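Local structure of citrate lyase subunit beta-like protein (Mycobacterium tuberculosis H37Rv, 6AS5) at residues L41-G46 against T69-N74. The protein is a magnesium-binding lyase of the HpcH/HpaI aldolase family that may play a role in fatty acid biosynthesis. Numbering follows the deposited sequence.
Sequences LDLEDG and TVVRIN. With COA (coenzyme A), chain E; AAE (acetoacetic acid), chain F.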
loop_
_atom_site.group_PDB
_atom_site.type_symbol
_atom_site.label_atom_id
_atom_site.label_comp_id
_atom_site.label_asym_id
_atom_site.label_seq_id
_atom_site.Cartn_x
_atom_site.Cartn_y
_atom_site.Cartn_z
ATOM N N LEU A 41 4.962 26.172 -15.071
ATOM C CA LEU A 41 5.018 27.492 -14.453
ATOM C C LEU A 41 4.254 27.468 -13.134
ATOM O O LEU A 41 3.069 27.139 -13.096
ATOM C CB LEU A 41 4.447 28.558 -15.395
ATOM C CG LEU A 41 5.275 28.708 -16.668
ATOM C CD1 LEU A 41 4.740 29.826 -17.525
ATOM C CD2 LEU A 41 6.762 28.950 -16.315
ATOM N N ASP A 42 4.935 27.822 -12.049
ATOM C CA ASP A 42 4.358 27.645 -10.719
ATOM C C ASP A 42 3.886 28.940 -10.069
ATOM O O ASP A 42 4.661 29.878 -9.916
ATOM C CB ASP A 42 5.358 26.955 -9.792
ATOM C CG ASP A 42 4.763 26.653 -8.432
ATOM O OD1 ASP A 42 3.523 26.461 -8.353
ATOM O OD2 ASP A 42 5.530 26.617 -7.442
ATOM N N LEU A 43 2.612 28.979 -9.686
ATOM C CA LEU A 43 2.083 30.073 -8.880
ATOM C C LEU A 43 1.954 29.690 -7.403
ATOM O O LEU A 43 1.664 30.548 -6.560
ATOM C CB LEU A 43 0.722 30.544 -9.414
ATOM C CG LEU A 43 0.688 31.140 -10.826
ATOM C CD1 LEU A 43 -0.734 31.141 -11.351
ATOM C CD2 LEU A 43 1.267 32.552 -10.859
ATOM N N GLU A 44 2.172 28.412 -7.088
ATOM C CA GLU A 44 2.004 27.934 -5.719
ATOM C C GLU A 44 3.248 28.048 -4.824
ATOM O O GLU A 44 3.812 29.121 -4.682
ATOM C CB GLU A 44 1.440 26.510 -5.678
ATOM C CG GLU A 44 0.485 26.306 -4.502
ATOM C CD GLU A 44 0.791 25.052 -3.712
ATOM O OE1 GLU A 44 1.863 24.456 -3.945
ATOM O OE2 GLU A 44 -0.045 24.660 -2.864
ATOM N N ASP A 45 3.649 26.940 -4.204
ATOM C CA ASP A 45 4.654 26.994 -3.142
ATOM C C ASP A 45 5.985 27.586 -3.578
ATOM O O ASP A 45 6.723 28.111 -2.749
ATOM C CB ASP A 45 4.862 25.619 -2.501
ATOM C CG ASP A 45 3.656 25.168 -1.703
ATOM O OD1 ASP A 45 2.745 26.001 -1.527
ATOM O OD2 ASP A 45 3.618 24.002 -1.250
ATOM N N GLY A 46 6.282 27.511 -4.873
ATOM C CA GLY A 46 7.526 28.038 -5.405
ATOM C C GLY A 46 7.677 29.534 -5.198
ATOM O O GLY A 46 8.792 30.047 -5.131
ATOM N N THR A 69 3.362 23.733 -21.984
ATOM C CA THR A 69 3.410 24.412 -20.707
ATOM C C THR A 69 2.155 24.134 -19.888
ATOM O O THR A 69 1.032 24.207 -20.391
ATOM C CB THR A 69 3.573 25.929 -20.882
ATOM O OG1 THR A 69 4.667 26.196 -21.774
ATOM C CG2 THR A 69 3.826 26.599 -19.535
ATOM N N VAL A 70 2.380 23.802 -18.626
ATOM C CA VAL A 70 1.321 23.614 -17.641
ATOM C C VAL A 70 1.521 24.648 -16.556
ATOM O O VAL A 70 2.655 24.972 -16.238
ATOM C CB VAL A 70 1.434 22.230 -16.997
ATOM C CG1 VAL A 70 0.441 22.084 -15.818
ATOM C CG2 VAL A 70 1.212 21.163 -18.052
ATOM N N VAL A 71 0.434 25.167 -15.995
ATOM C CA VAL A 71 0.538 26.140 -14.913
ATOM C C VAL A 71 0.013 25.553 -13.615
ATOM O O VAL A 71 -1.171 25.239 -13.511
ATOM C CB VAL A 71 -0.267 27.431 -15.201
ATOM C CG1 VAL A 71 -0.157 28.389 -14.021
ATOM C CG2 VAL A 71 0.211 28.106 -16.487
ATOM N N ARG A 72 0.878 25.404 -12.622
ATOM C CA ARG A 72 0.412 24.984 -11.302
ATOM C C ARG A 72 -0.233 26.157 -10.576
ATOM O O ARG A 72 0.442 27.129 -10.215
ATOM C CB ARG A 72 1.534 24.393 -10.440
ATOM C CG ARG A 72 1.008 23.828 -9.107
ATOM C CD ARG A 72 2.032 22.964 -8.377
ATOM N NE ARG A 72 2.945 23.794 -7.610
ATOM C CZ ARG A 72 3.703 23.372 -6.602
ATOM N NH1 ARG A 72 3.680 22.100 -6.205
ATOM N NH2 ARG A 72 4.487 24.244 -5.981
ATOM N N ILE A 73 -1.545 26.079 -10.385
ATOM C CA ILE A 73 -2.258 27.125 -9.679
ATOM C C ILE A 73 -2.264 26.797 -8.191
ATOM O O ILE A 73 -1.601 25.861 -7.759
ATOM C CB ILE A 73 -3.703 27.295 -10.203
ATOM C CG1 ILE A 73 -4.538 26.036 -9.954
ATOM C CG2 ILE A 73 -3.703 27.633 -11.688
ATOM C CD1 ILE A 73 -5.926 26.110 -10.596
ATOM N N ASN A 74 -2.992 27.580 -7.408
ATOM C CA ASN A 74 -3.147 27.310 -5.983
ATOM C C ASN A 74 -4.331 26.371 -5.685
ATOM O O ASN A 74 -5.144 26.083 -6.561
ATOM C CB ASN A 74 -3.242 28.626 -5.192
ATOM C CG ASN A 74 -1.902 29.368 -5.126
ATOM O OD1 ASN A 74 -1.017 29.017 -4.336
ATOM N ND2 ASN A 74 -1.748 30.391 -5.965
HETATM N N1A COA E . 14.014 26.807 -14.220
HETATM C C2A COA E . 14.786 27.391 -15.153
HETATM N N3A COA E . 16.109 27.545 -14.986
HETATM C C4A COA E . 16.703 27.122 -13.850
HETATM C C5A COA E . 15.945 26.511 -12.853
HETATM C C6A COA E . 14.568 26.360 -13.071
HETATM N N6A COA E . 13.734 25.700 -12.011
HETATM N N7A COA E . 16.777 26.179 -11.842
HETATM C C8A COA E . 18.016 26.575 -12.191
HETATM N N9A COA E . 17.973 27.148 -13.404
HETATM C C1B COA E . 19.092 27.680 -14.142
HETATM C C2B COA E . 19.559 28.987 -13.699
HETATM O O2B COA E . 18.913 29.972 -14.422
HETATM C C3B COA E . 20.936 28.976 -14.094
HETATM O O3B COA E . 20.965 29.224 -15.455
HETATM P P3B COA E . 22.132 30.053 -16.054
HETATM O O7A COA E . 23.398 29.764 -15.273
HETATM O O8A COA E . 21.769 31.512 -15.967
HETATM O O9A COA E . 22.354 29.650 -17.500
HETATM C C4B COA E . 21.362 27.605 -13.853
HETATM O O4B COA E . 20.163 26.810 -13.992
HETATM C C5B COA E . 21.940 27.442 -12.529
HETATM O O5B COA E . 21.159 27.698 -11.432
HETATM P P1A COA E . 21.591 27.266 -10.007
HETATM O O1A COA E . 22.589 28.249 -9.493
HETATM O O2A COA E . 22.175 25.883 -10.036
HETATM O O3A COA E . 20.356 27.239 -9.069
HETATM P P2A COA E . 19.752 28.559 -8.468
HETATM O O4A COA E . 20.346 28.842 -7.112
HETATM O O5A COA E . 19.949 29.684 -9.431
HETATM O O6A COA E . 18.237 28.326 -8.247
HETATM C CBP COA E . 16.326 27.094 -7.416
HETATM C CCP COA E . 17.840 27.177 -7.589
HETATM C CDP COA E . 15.802 28.436 -6.896
HETATM C CEP COA E . 15.918 25.960 -6.501
HETATM C CAP COA E . 15.780 26.796 -8.827
HETATM O OAP COA E . 16.382 25.613 -9.216
HETATM C C9P COA E . 14.283 26.583 -8.844
HETATM O O9P COA E . 13.506 27.538 -8.849
HETATM N N8P COA E . 13.830 25.225 -8.816
HETATM C C7P COA E . 12.403 24.885 -8.816
HETATM C C6P COA E . 11.574 25.510 -7.734
HETATM C C5P COA E . 10.094 25.249 -7.856
HETATM O O5P COA E . 9.472 25.577 -8.871
HETATM N N4P COA E . 9.416 24.610 -6.769
HETATM C C3P COA E . 8.016 24.380 -6.937
HETATM C C2P COA E . 7.628 22.918 -6.991
HETATM S S1P COA E . 8.697 21.806 -6.083
HETATM O O1 AAE F . 6.113 17.061 -2.189
HETATM C C2 AAE F . 5.708 18.224 -2.474
HETATM O O3 AAE F . 4.806 18.755 -1.775
HETATM C C4 AAE F . 6.324 18.963 -3.623
HETATM C C5 AAE F . 5.497 19.341 -4.812
HETATM O O8 AAE F . 4.491 20.013 -4.684
HETATM C C9 AAE F . 5.915 18.907 -6.175
#
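Arg72 and Asp42 leave neighbouring parallel strands side by side and pointing the same way, and the guanidinium grips the carboxylate side-on. Its NE gives a nearly straight bond to Asp42 OD1 (2.8 Å, 167°), while NH2 reaches Asp42 OD2 at 3.0 Å, and the two planes stand 66° apart. Both nitrogens approach from above the carboxylate plane rather than within it. Glu44 N meets OD1 from the opposite face, closing an Asx turn, and Gly46 N meets Asp42 OD2 nearly along its C-O bond (2.8 Å); four N-H groups thus hold the carboxylate and fix its rotation. Arg72 runs extended until its chain bends at chi3 (83°), which turns NE and NH2 toward the carboxylate and leaves NH1 to make a weak bond to O8 of acetoacetate (2.7 Å). Glu44 OE1 sits over one guanidinium face, 3.3 Å from Arg72 NH2, an attraction of charges alone; Glu44 OE2 forms a salt bridge with Lys100. Coenzyme A C2P lies over the other face. Between the strands, Arg72 N bonds to Leu41 O. Leu43 N bonds to Arg72 O, while on the helix-facing side Leu43 CD1 packs on Val71 CG1 (3.9 Å). Strands 38-42 and 69-72, joined through helix 52-61 in a beta-alpha-beta crossover, here end at the C-terminal mouth of a TIM barrel, where Arg72 belongs to the substrate site and Asp45 lies near the magnesium ion.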